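Local coordinates for protection of telomeres protein 1 (Schizosaccharomyces pombe, PDB 7CUI) that protects the single-stranded 3' telomeric overhang by binding its consensus sequence and regulates telomerase and telomere length, represented here by its C-terminal domain, at residues A[32-37]-A[86-91]; A[51-56]-A[166-171]; A[55-60]-A[133-138]. All blocks are in the same frame, centred on the assembly; numbering follows the deposited sequence.

Contact 1: A[32-37]-A[86-91]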
loop_
_atom_site.group_PDB
_atom_site.type_symbol
_atom_site.label_atom_id
_atom_site.label_comp_id
_atom_site.label_asym_id
_atom_site.label_seq_id
_atom_site.Cartn_x
_atom_site.Cartn_y
_atom_site.Cartn_z
ATOM N N THR A 32 0.579 5.718 16.460
ATOM C CA THR A 32 1.988 5.483 16.759
ATOM C C THR A 32 2.837 5.879 15.548
ATOM O O THR A 32 2.332 6.528 14.635
ATOM C CB THR A 32 2.256 4.045 17.229
ATOM O OG1 THR A 32 1.935 3.149 16.165
ATOM C CG2 THR A 32 1.515 3.663 18.496
ATOM N N THR A 33 4.124 5.498 15.544
ATOM C CA THR A 33 5.029 5.880 14.466
ATOM C C THR A 33 5.709 4.655 13.862
ATOM O O THR A 33 5.739 3.588 14.471
ATOM C CB THR A 33 6.133 6.839 14.930
ATOM O OG1 THR A 33 6.990 6.110 15.810
ATOM C CG2 THR A 33 5.613 8.100 15.588
ATOM N N ILE A 34 6.287 4.850 12.669
ATOM C CA ILE A 34 6.997 3.808 11.944
ATOM C C ILE A 34 8.291 3.471 12.683
ATOM O O ILE A 34 8.755 2.332 12.628
ATOM C CB ILE A 34 7.238 4.218 10.473
ATOM C CG1 ILE A 34 5.918 4.362 9.709
ATOM C CG2 ILE A 34 8.179 3.246 9.775
ATOM C CD1 ILE A 34 6.041 5.013 8.346
ATOM N N SER A 35 8.856 4.464 13.385
ATOM C CA SER A 35 10.056 4.251 14.177
ATOM C C SER A 35 9.770 3.239 15.283
ATOM O O SER A 35 10.569 2.334 15.504
ATOM C CB SER A 35 10.590 5.546 14.727
ATOM O OG SER A 35 11.947 5.399 15.119
ATOM N N THR A 36 8.611 3.390 15.939
ATOM C CA THR A 36 8.183 2.529 17.035
ATOM C C THR A 36 7.964 1.102 16.533
ATOM O O THR A 36 8.317 0.140 17.217
ATOM C CB THR A 36 6.931 3.092 17.725
ATOM O OG1 THR A 36 7.245 4.400 18.204
ATOM C CG2 THR A 36 6.444 2.246 18.881
ATOM N N ILE A 37 7.385 0.982 15.330
ATOM C CA ILE A 37 7.051 -0.303 14.738
ATOM C C ILE A 37 8.326 -1.103 14.478
ATOM O O ILE A 37 8.348 -2.310 14.712
ATOM C CB ILE A 37 6.192 -0.117 13.466
ATOM C CG1 ILE A 37 4.757 0.292 13.808
ATOM C CG2 ILE A 37 6.226 -1.350 12.569
ATOM C CD1 ILE A 37 3.936 0.717 12.614
ATOM N N VAL A 86 5.377 4.298 2.498
ATOM C CA VAL A 86 4.841 5.432 3.235
ATOM C C VAL A 86 5.893 5.970 4.207
ATOM O O VAL A 86 6.803 5.247 4.605
ATOM C CB VAL A 86 3.509 5.092 3.935
ATOM C CG1 VAL A 86 2.422 4.713 2.940
ATOM C CG2 VAL A 86 3.670 4.019 5.001
ATOM N N ARG A 87 5.758 7.253 4.575
ATOM C CA ARG A 87 6.680 7.922 5.483
ATOM C C ARG A 87 5.900 8.697 6.543
ATOM O O ARG A 87 4.881 9.323 6.252
ATOM C CB ARG A 87 7.674 8.796 4.709
ATOM C CG ARG A 87 8.352 9.886 5.527
ATOM C CD ARG A 87 9.790 10.153 5.115
ATOM N NE ARG A 87 9.959 10.446 3.694
ATOM C CZ ARG A 87 11.112 10.377 3.021
ATOM N NH1 ARG A 87 12.240 10.036 3.631
ATOM N NH2 ARG A 87 11.122 10.656 1.727
ATOM N N ASP A 88 6.436 8.659 7.765
ATOM C CA ASP A 88 5.815 9.105 9.001
ATOM C C ASP A 88 6.585 10.326 9.502
ATOM O O ASP A 88 7.628 10.673 8.950
ATOM C CB ASP A 88 5.881 7.953 10.008
ATOM C CG ASP A 88 5.145 8.149 11.317
ATOM O OD1 ASP A 88 5.613 8.970 12.125
ATOM O OD2 ASP A 88 4.125 7.456 11.532
ATOM N N VAL A 89 6.061 10.958 10.559
ATOM C CA VAL A 89 6.688 12.077 11.250
ATOM C C VAL A 89 8.150 11.765 11.585
ATOM O O VAL A 89 8.975 12.673 11.652
ATOM C CB VAL A 89 5.888 12.456 12.516
ATOM C CG1 VAL A 89 6.511 13.623 13.262
ATOM C CG2 VAL A 89 4.431 12.759 12.192
ATOM N N SER A 90 8.467 10.479 11.784
ATOM C CA SER A 90 9.759 10.075 12.319
ATOM C C SER A 90 10.788 9.763 11.228
ATOM O O SER A 90 11.809 9.148 11.519
ATOM C CB SER A 90 9.605 8.923 13.285
ATOM O OG SER A 90 8.973 7.811 12.666
ATOM N N ASN A 91 10.515 10.182 9.983
ATOM C CA ASN A 91 11.470 10.131 8.880
ATOM C C ASN A 91 11.920 8.704 8.566
ATOM O O ASN A 91 13.051 8.498 8.130
ATOM C CB ASN A 91 12.678 11.050 9.102
ATOM C CG ASN A 91 12.512 12.402 8.445
ATOM O OD1 ASN A 91 11.441 13.001 8.507
ATOM N ND2 ASN A 91 13.564 12.886 7.802
#
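I34 and D88 run past each other in opposite directions, with the ethyl end of the isoleucine laid against the methylene of the aspartate. I34 CD1 comes within 3.4 Å of D88 CB, and on its other flank it approaches V86 CG2 at 4.2 Å. The carboxylate of D88 then turns toward T33, crossing that side chain at about a right angle. Its OD1 lies against CB and CG2 of T33, both at 3.6 Å, while OD2 faces the backbone, near T33 CA and I34 N. One polar link joins the two segments: the amide N of S35 donates a weak bond to S90 OG (3.4 Å, N-H...O angle 141°), and S35 CB rests on the same hydroxyl.

Behind these contacts, each partner is set by its own segment. CG of D88 is anti to the backbone N (chi1 -173°), and OD1 uses its anti lone pair to accept from S90 N at 3.2 Å, closing an Asx turn inside the type I turn from D88 to N91. That turn brings the hydroxyl of S90 up to the helix. Across from it, T33 occupies the N-cap position; its OG1 shares a hydrogen bond of 3.0 Å with T36 OG1, and its carbonyl O receives I37 N at 3.2 Å. Farther out, I34 also touches L53 and L94, which belong to strands 49-73 and 93-99, and T32 pairs through its backbone with R52.

The arrangement is that of a short helix preceding the first barrel strand and packed against the tight turn between strands 77-87 and 93-99, the second and third strands of an oligonucleotide/oligosaccharide-binding (OB) fold.

Contact 2: A[51-56]-A[166-171]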
loop_
_atom_site.group_PDB
_atom_site.type_symbol
_atom_site.label_atom_id
_atom_site.label_comp_id
_atom_site.label_asym_id
_atom_site.label_seq_id
_atom_site.Cartn_x
_atom_site.Cartn_y
_atom_site.Cartn_z
ATOM N N HIS A 51 -1.689 -1.465 13.779
ATOM C CA HIS A 51 -1.224 -0.115 14.088
ATOM C C HIS A 51 -1.983 0.938 13.282
ATOM O O HIS A 51 -2.662 0.627 12.308
ATOM C CB HIS A 51 0.279 0.052 13.809
ATOM C CG HIS A 51 1.144 -1.084 14.244
ATOM N ND1 HIS A 51 1.637 -1.194 15.531
ATOM C CD2 HIS A 51 1.632 -2.139 13.557
ATOM C CE1 HIS A 51 2.382 -2.275 15.621
ATOM N NE2 HIS A 51 2.395 -2.873 14.423
ATOM N N ARG A 52 -1.809 2.202 13.688
ATOM C CA ARG A 52 -2.405 3.358 13.037
ATOM C C ARG A 52 -1.316 4.402 12.819
ATOM O O ARG A 52 -0.548 4.692 13.731
ATOM C CB ARG A 52 -3.485 3.954 13.943
ATOM C CG ARG A 52 -4.393 4.967 13.266
ATOM C CD ARG A 52 -5.523 5.336 14.208
ATOM N NE ARG A 52 -5.485 6.738 14.585
ATOM C CZ ARG A 52 -6.281 7.664 14.067
ATOM N NH1 ARG A 52 -7.179 7.330 13.156
ATOM N NH2 ARG A 52 -6.175 8.920 14.463
ATOM N N LEU A 53 -1.253 4.965 11.608
ATOM C CA LEU A 53 -0.184 5.893 11.271
ATOM C C LEU A 53 -0.746 7.111 10.543
ATOM O O LEU A 53 -1.739 7.004 9.832
ATOM C CB LEU A 53 0.849 5.190 10.387
ATOM C CG LEU A 53 1.371 3.851 10.898
ATOM C CD1 LEU A 53 0.676 2.718 10.176
ATOM C CD2 LEU A 53 2.866 3.750 10.679
ATOM N N ARG A 54 -0.092 8.262 10.740
ATOM C CA ARG A 54 -0.346 9.456 9.953
ATOM C C ARG A 54 0.822 9.616 8.988
ATOM O O ARG A 54 1.966 9.782 9.419
ATOM C CB ARG A 54 -0.515 10.688 10.848
ATOM C CG ARG A 54 -1.123 11.882 10.126
ATOM C CD ARG A 54 -1.461 13.045 11.031
ATOM N NE ARG A 54 -2.259 12.635 12.181
ATOM C CZ ARG A 54 -3.504 13.024 12.424
ATOM N NH1 ARG A 54 -4.117 13.854 11.598
ATOM N NH2 ARG A 54 -4.131 12.587 13.501
ATOM N N VAL A 55 0.518 9.574 7.685
ATOM C CA VAL A 55 1.515 9.129 6.727
ATOM C C VAL A 55 1.411 9.900 5.409
ATOM O O VAL A 55 0.416 10.570 5.133
ATOM C CB VAL A 55 1.414 7.599 6.558
ATOM C CG1 VAL A 55 0.725 7.162 5.272
ATOM C CG2 VAL A 55 2.755 6.915 6.750
ATOM N N GLN A 56 2.477 9.785 4.609
ATOM C CA GLN A 56 2.633 10.402 3.303
ATOM C C GLN A 56 3.174 9.325 2.367
ATOM O O GLN A 56 4.027 8.538 2.773
ATOM C CB GLN A 56 3.717 11.469 3.422
ATOM C CG GLN A 56 3.379 12.803 2.786
ATOM C CD GLN A 56 4.509 13.794 2.947
ATOM O OE1 GLN A 56 5.517 13.527 3.605
ATOM N NE2 GLN A 56 4.346 14.955 2.333
ATOM N N ILE A 166 -3.653 5.887 8.169
ATOM C CA ILE A 166 -3.641 4.572 7.545
ATOM C C ILE A 166 -3.628 3.516 8.649
ATOM O O ILE A 166 -2.936 3.684 9.650
ATOM C CB ILE A 166 -2.420 4.441 6.603
ATOM C CG1 ILE A 166 -2.433 3.156 5.773
ATOM C CG2 ILE A 166 -1.116 4.575 7.374
ATOM C CD1 ILE A 166 -3.648 3.008 4.898
ATOM N N TYR A 167 -4.414 2.446 8.467
ATOM C CA TYR A 167 -4.325 1.287 9.343
ATOM C C TYR A 167 -3.513 0.204 8.645
ATOM O O TYR A 167 -3.712 -0.049 7.460
ATOM C CB TYR A 167 -5.699 0.688 9.648
ATOM C CG TYR A 167 -6.725 1.607 10.260
ATOM C CD1 TYR A 167 -6.362 2.740 10.968
ATOM C CD2 TYR A 167 -8.075 1.309 10.165
ATOM C CE1 TYR A 167 -7.314 3.570 11.539
ATOM C CE2 TYR A 167 -9.040 2.125 10.732
ATOM C CZ TYR A 167 -8.658 3.260 11.424
ATOM O OH TYR A 167 -9.607 4.068 11.979
ATOM N N VAL A 168 -2.612 -0.441 9.391
ATOM C CA VAL A 168 -1.832 -1.543 8.848
ATOM C C VAL A 168 -1.966 -2.750 9.768
ATOM O O VAL A 168 -2.005 -2.605 10.988
ATOM C CB VAL A 168 -0.352 -1.171 8.616
ATOM C CG1 VAL A 168 -0.201 0.009 7.668
ATOM C CG2 VAL A 168 0.410 -0.933 9.914
ATOM N N LYS A 169 -2.056 -3.937 9.158
ATOM C CA LYS A 169 -1.976 -5.186 9.894
ATOM C C LYS A 169 -0.624 -5.837 9.617
ATOM O O LYS A 169 -0.260 -6.065 8.466
ATOM C CB LYS A 169 -3.180 -6.091 9.610
ATOM C CG LYS A 169 -3.546 -6.308 8.148
ATOM C CD LYS A 169 -4.915 -6.933 7.983
ATOM C CE LYS A 169 -5.439 -6.829 6.567
ATOM N NZ LYS A 169 -6.825 -7.344 6.452
ATOM N N GLU A 170 0.114 -6.098 10.698
ATOM C CA GLU A 170 1.443 -6.684 10.657
ATOM C C GLU A 170 1.303 -8.195 10.798
ATOM O O GLU A 170 0.523 -8.667 11.621
ATOM C CB GLU A 170 2.263 -6.115 11.815
ATOM C CG GLU A 170 3.745 -6.440 11.763
ATOM C CD GLU A 170 4.548 -5.681 12.807
ATOM O OE1 GLU A 170 3.930 -5.105 13.721
ATOM O OE2 GLU A 170 5.786 -5.657 12.702
ATOM N N TYR A 171 2.068 -8.940 9.993
ATOM C CA TYR A 171 1.941 -10.387 9.927
ATOM C C TYR A 171 3.186 -10.979 9.275
ATOM O O TYR A 171 3.990 -10.255 8.696
ATOM C CB TYR A 171 0.703 -10.781 9.116
ATOM C CG TYR A 171 0.797 -10.443 7.649
ATOM C CD1 TYR A 171 0.585 -9.149 7.199
ATOM C CD2 TYR A 171 1.117 -11.412 6.708
ATOM C CE1 TYR A 171 0.690 -8.826 5.856
ATOM C CE2 TYR A 171 1.220 -11.108 5.360
ATOM C CZ TYR A 171 1.001 -9.809 4.932
ATOM O OH TYR A 171 1.096 -9.495 3.608
#
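Strands 51-56 and 166-171 form the antiparallel seam between the first and fourth strands of an OB-fold barrel, pairing H51 with V168, R52 with Y167 and L53 with I166. The axes of the two short segments make 140° between their N-to-C directions, as befits a strongly twisted, curled sheet. H51 and V168 exchange two backbone bonds, H51 N to V168 O at 3.0 Å being one of them. L53 and I166 do the same, with L53 N to I166 O at 2.9 Å.

On the face that carries H51, L53 and V55, aliphatic side chains interlock. I166 CG2 fits beside L53 CB at 3.6 Å and is also approached by V55 CG1, while L53 CD1 meets V168 CG2 at 3.7 Å, the two side chains crossing at about a right angle. I37 of helix 34-38 packs on H51 and L53 on this same face. On the other face, R52 and Y167 lie side by side and point the same way; CG and CD of the arginine lie by the CD1/CE1 side of the ring, R52 CD being 3.7 Å from Y167 CE1, and the tyrosine hydroxyl bonds to the carbonyl of E25.

At the end of the ladder, H51 reaches across to E170. NE2 donates to E170 OE1 at 2.8 Å in an almost straight bond (173°); OE1 lies in the imidazole plane, but NE2 comes to its anti side tilted 33° out of the carboxylate plane. R49 NE makes a salt bridge to the same oxygen. An alanine in place of H51 would probably leave E170 OE1 without the imidazole N-H, with R49 left to hold it, and take away the ring edge at CD2 that packs on V168 CG2. With an arginine and an imidazole N-H both directed at it, the carboxylate is likely to stay ionised.

Contact 3: A[55-60]-A[133-138]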
loop_
_atom_site.group_PDB
_atom_site.type_symbol
_atom_site.label_atom_id
_atom_site.label_comp_id
_atom_site.label_asym_id
_atom_site.label_seq_id
_atom_site.Cartn_x
_atom_site.Cartn_y
_atom_site.Cartn_z
ATOM N N VAL A 55 0.518 9.574 7.685
ATOM C CA VAL A 55 1.515 9.129 6.727
ATOM C C VAL A 55 1.411 9.900 5.409
ATOM O O VAL A 55 0.416 10.570 5.133
ATOM C CB VAL A 55 1.414 7.599 6.558
ATOM C CG1 VAL A 55 0.725 7.162 5.272
ATOM C CG2 VAL A 55 2.755 6.915 6.750
ATOM N N GLN A 56 2.477 9.785 4.609
ATOM C CA GLN A 56 2.633 10.402 3.303
ATOM C C GLN A 56 3.174 9.325 2.367
ATOM O O GLN A 56 4.027 8.538 2.773
ATOM C CB GLN A 56 3.717 11.469 3.422
ATOM C CG GLN A 56 3.379 12.803 2.786
ATOM C CD GLN A 56 4.509 13.794 2.947
ATOM O OE1 GLN A 56 5.517 13.527 3.605
ATOM N NE2 GLN A 56 4.346 14.955 2.333
ATOM N N VAL A 57 2.686 9.278 1.119
ATOM C CA VAL A 57 3.210 8.305 0.171
ATOM C C VAL A 57 4.466 8.876 -0.476
ATOM O O VAL A 57 4.469 10.016 -0.943
ATOM C CB VAL A 57 2.191 7.874 -0.899
ATOM C CG1 VAL A 57 2.785 6.818 -1.824
ATOM C CG2 VAL A 57 0.892 7.368 -0.292
ATOM N N VAL A 58 5.507 8.041 -0.540
ATOM C CA VAL A 58 6.834 8.482 -0.928
ATOM C C VAL A 58 7.324 7.686 -2.139
ATOM O O VAL A 58 8.215 8.138 -2.858
ATOM C CB VAL A 58 7.774 8.419 0.292
ATOM C CG1 VAL A 58 9.206 7.987 -0.051
ATOM C CG2 VAL A 58 7.755 9.740 1.057
ATOM N N ASP A 59 6.720 6.513 -2.370
ATOM C CA ASP A 59 7.061 5.637 -3.481
ATOM C C ASP A 59 5.968 4.573 -3.603
ATOM O O ASP A 59 5.129 4.455 -2.709
ATOM C CB ASP A 59 8.455 5.022 -3.294
ATOM C CG ASP A 59 9.103 4.522 -4.576
ATOM O OD1 ASP A 59 8.401 4.430 -5.592
ATOM O OD2 ASP A 59 10.312 4.236 -4.548
ATOM N N PHE A 60 5.978 3.805 -4.704
ATOM C CA PHE A 60 5.044 2.698 -4.872
ATOM C C PHE A 60 5.590 1.648 -5.842
ATOM O O PHE A 60 6.508 1.918 -6.619
ATOM C CB PHE A 60 3.666 3.201 -5.313
ATOM C CG PHE A 60 3.639 3.894 -6.653
ATOM C CD1 PHE A 60 3.692 3.162 -7.834
ATOM C CD2 PHE A 60 3.551 5.275 -6.734
ATOM C CE1 PHE A 60 3.662 3.799 -9.066
ATOM C CE2 PHE A 60 3.517 5.915 -7.965
ATOM C CZ PHE A 60 3.577 5.175 -9.129
ATOM N N LEU A 133 -5.486 11.336 -5.514
ATOM C CA LEU A 133 -6.003 11.905 -4.281
ATOM C C LEU A 133 -5.180 11.468 -3.064
ATOM O O LEU A 133 -5.317 12.068 -1.998
ATOM C CB LEU A 133 -7.487 11.551 -4.131
ATOM C CG LEU A 133 -8.403 11.987 -5.280
ATOM C CD1 LEU A 133 -9.825 11.458 -5.096
ATOM C CD2 LEU A 133 -8.408 13.504 -5.453
ATOM N N ILE A 134 -4.315 10.452 -3.220
ATOM C CA ILE A 134 -3.493 9.993 -2.103
ATOM C C ILE A 134 -2.009 10.302 -2.311
ATOM O O ILE A 134 -1.274 10.380 -1.328
ATOM C CB ILE A 134 -3.709 8.504 -1.745
ATOM C CG1 ILE A 134 -3.307 7.564 -2.885
ATOM C CG2 ILE A 134 -5.127 8.248 -1.269
ATOM C CD1 ILE A 134 -3.103 6.127 -2.454
ATOM N N TRP A 135 -1.555 10.454 -3.563
ATOM C CA TRP A 135 -0.131 10.678 -3.787
ATOM C C TRP A 135 0.163 11.869 -4.708
ATOM O O TRP A 135 1.304 12.039 -5.141
ATOM C CB TRP A 135 0.571 9.392 -4.255
ATOM C CG TRP A 135 0.151 8.866 -5.599
ATOM C CD1 TRP A 135 -0.278 9.581 -6.683
ATOM C CD2 TRP A 135 0.159 7.485 -6.012
ATOM N NE1 TRP A 135 -0.543 8.739 -7.730
ATOM C CE2 TRP A 135 -0.294 7.446 -7.348
ATOM C CE3 TRP A 135 0.500 6.282 -5.382
ATOM C CZ2 TRP A 135 -0.415 6.250 -8.061
ATOM C CZ3 TRP A 135 0.370 5.100 -6.080
ATOM C CH2 TRP A 135 -0.070 5.087 -7.407
ATOM N N GLY A 136 -0.853 12.685 -5.017
ATOM C CA GLY A 136 -0.653 13.883 -5.822
ATOM C C GLY A 136 0.128 13.606 -7.105
ATOM O O GLY A 136 -0.222 12.695 -7.873
ATOM N N ASN A 137 1.205 14.380 -7.309
ATOM C CA ASN A 137 1.971 14.327 -8.549
ATOM C C ASN A 137 3.102 13.300 -8.491
ATOM O O ASN A 137 3.983 13.322 -9.349
ATOM C CB ASN A 137 2.530 15.691 -8.960
ATOM C CG ASN A 137 1.452 16.732 -9.159
ATOM O OD1 ASN A 137 1.155 17.500 -8.245
ATOM N ND2 ASN A 137 0.845 16.751 -10.329
ATOM N N LEU A 138 3.054 12.379 -7.517
ATOM C CA LEU A 138 4.108 11.391 -7.324
ATOM C C LEU A 138 4.281 10.506 -8.566
ATOM O O LEU A 138 5.407 10.300 -9.022
ATOM C CB LEU A 138 3.768 10.547 -6.091
ATOM C CG LEU A 138 4.927 10.065 -5.212
ATOM C CD1 LEU A 138 4.788 8.573 -4.947
ATOM C CD2 LEU A 138 6.299 10.402 -5.782
#
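The rings of F60 and W135 form an offset stack, the phenyl lying over one face of the indole's six-membered ring, with 4.1 Å between centroids and planes 19° apart. The overlap falls toward the rims: F60 CD2 sits over W135 CZ3 and CE3, and F60 CE2 lies above the indole face near CH2. At the edge of the indole, near its plane, comes V57 CG1, whereas L138 CD1 approaches the phenyl obliquely, 3.9 Å from F60 CD2.

V57 packs against W135, I134 and L138 of 133-138. Its CB meets W135 CB at 4.0 Å, CG2 lies near I134 O, and CG1 meets L138 CD1 at 4.1 Å, the valine and leucine side chains crossing at about a right angle. L138 CD1 also reaches the backbone of the strand, 3.8 Å from D59 N.

CG of F60 stands between its backbone N and carbonyl carbon (chi1 63°), the rotamer from which the ring lies on the indole. Its amide N donates to D59 OD1 at 2.7 Å, and the same carboxylate oxygen forms a salt bridge with K63. V58 and D59 together face L85 in a classic beta bulge. On the helical side, a type II' turn closed by L138 N to W135 O at 3.0 Å, with G136 at positive phi, brings W135 and L138 to the strand together.

This is apolar packing between the first barrel strand and the joint of helices 121-135 and 138-148, which belong to the helical connection between the third and fourth strands of the OB fold.

How the contacts relate
Strand 49-73 ties the three contacts together. Contacts 2 and 3 share V55 and Q56, and their centres lie about 15 Å apart as the strand passes from its pairing with 163-171 to the helical connection. Contact 1 stands about 9 Å from contact 2 and about 15 Å from contact 3, between centres, and touches both through R87 N, which lies 2.8 Å from Q56 O, a probable hydrogen bond. V55 of the shared strand also touches V86 of contact 1. A chain of another protein hydrogen-bonds through its backbone to Y171 OH at contact 2, and an apolar side chain from another protein packs on D59 at contact 3.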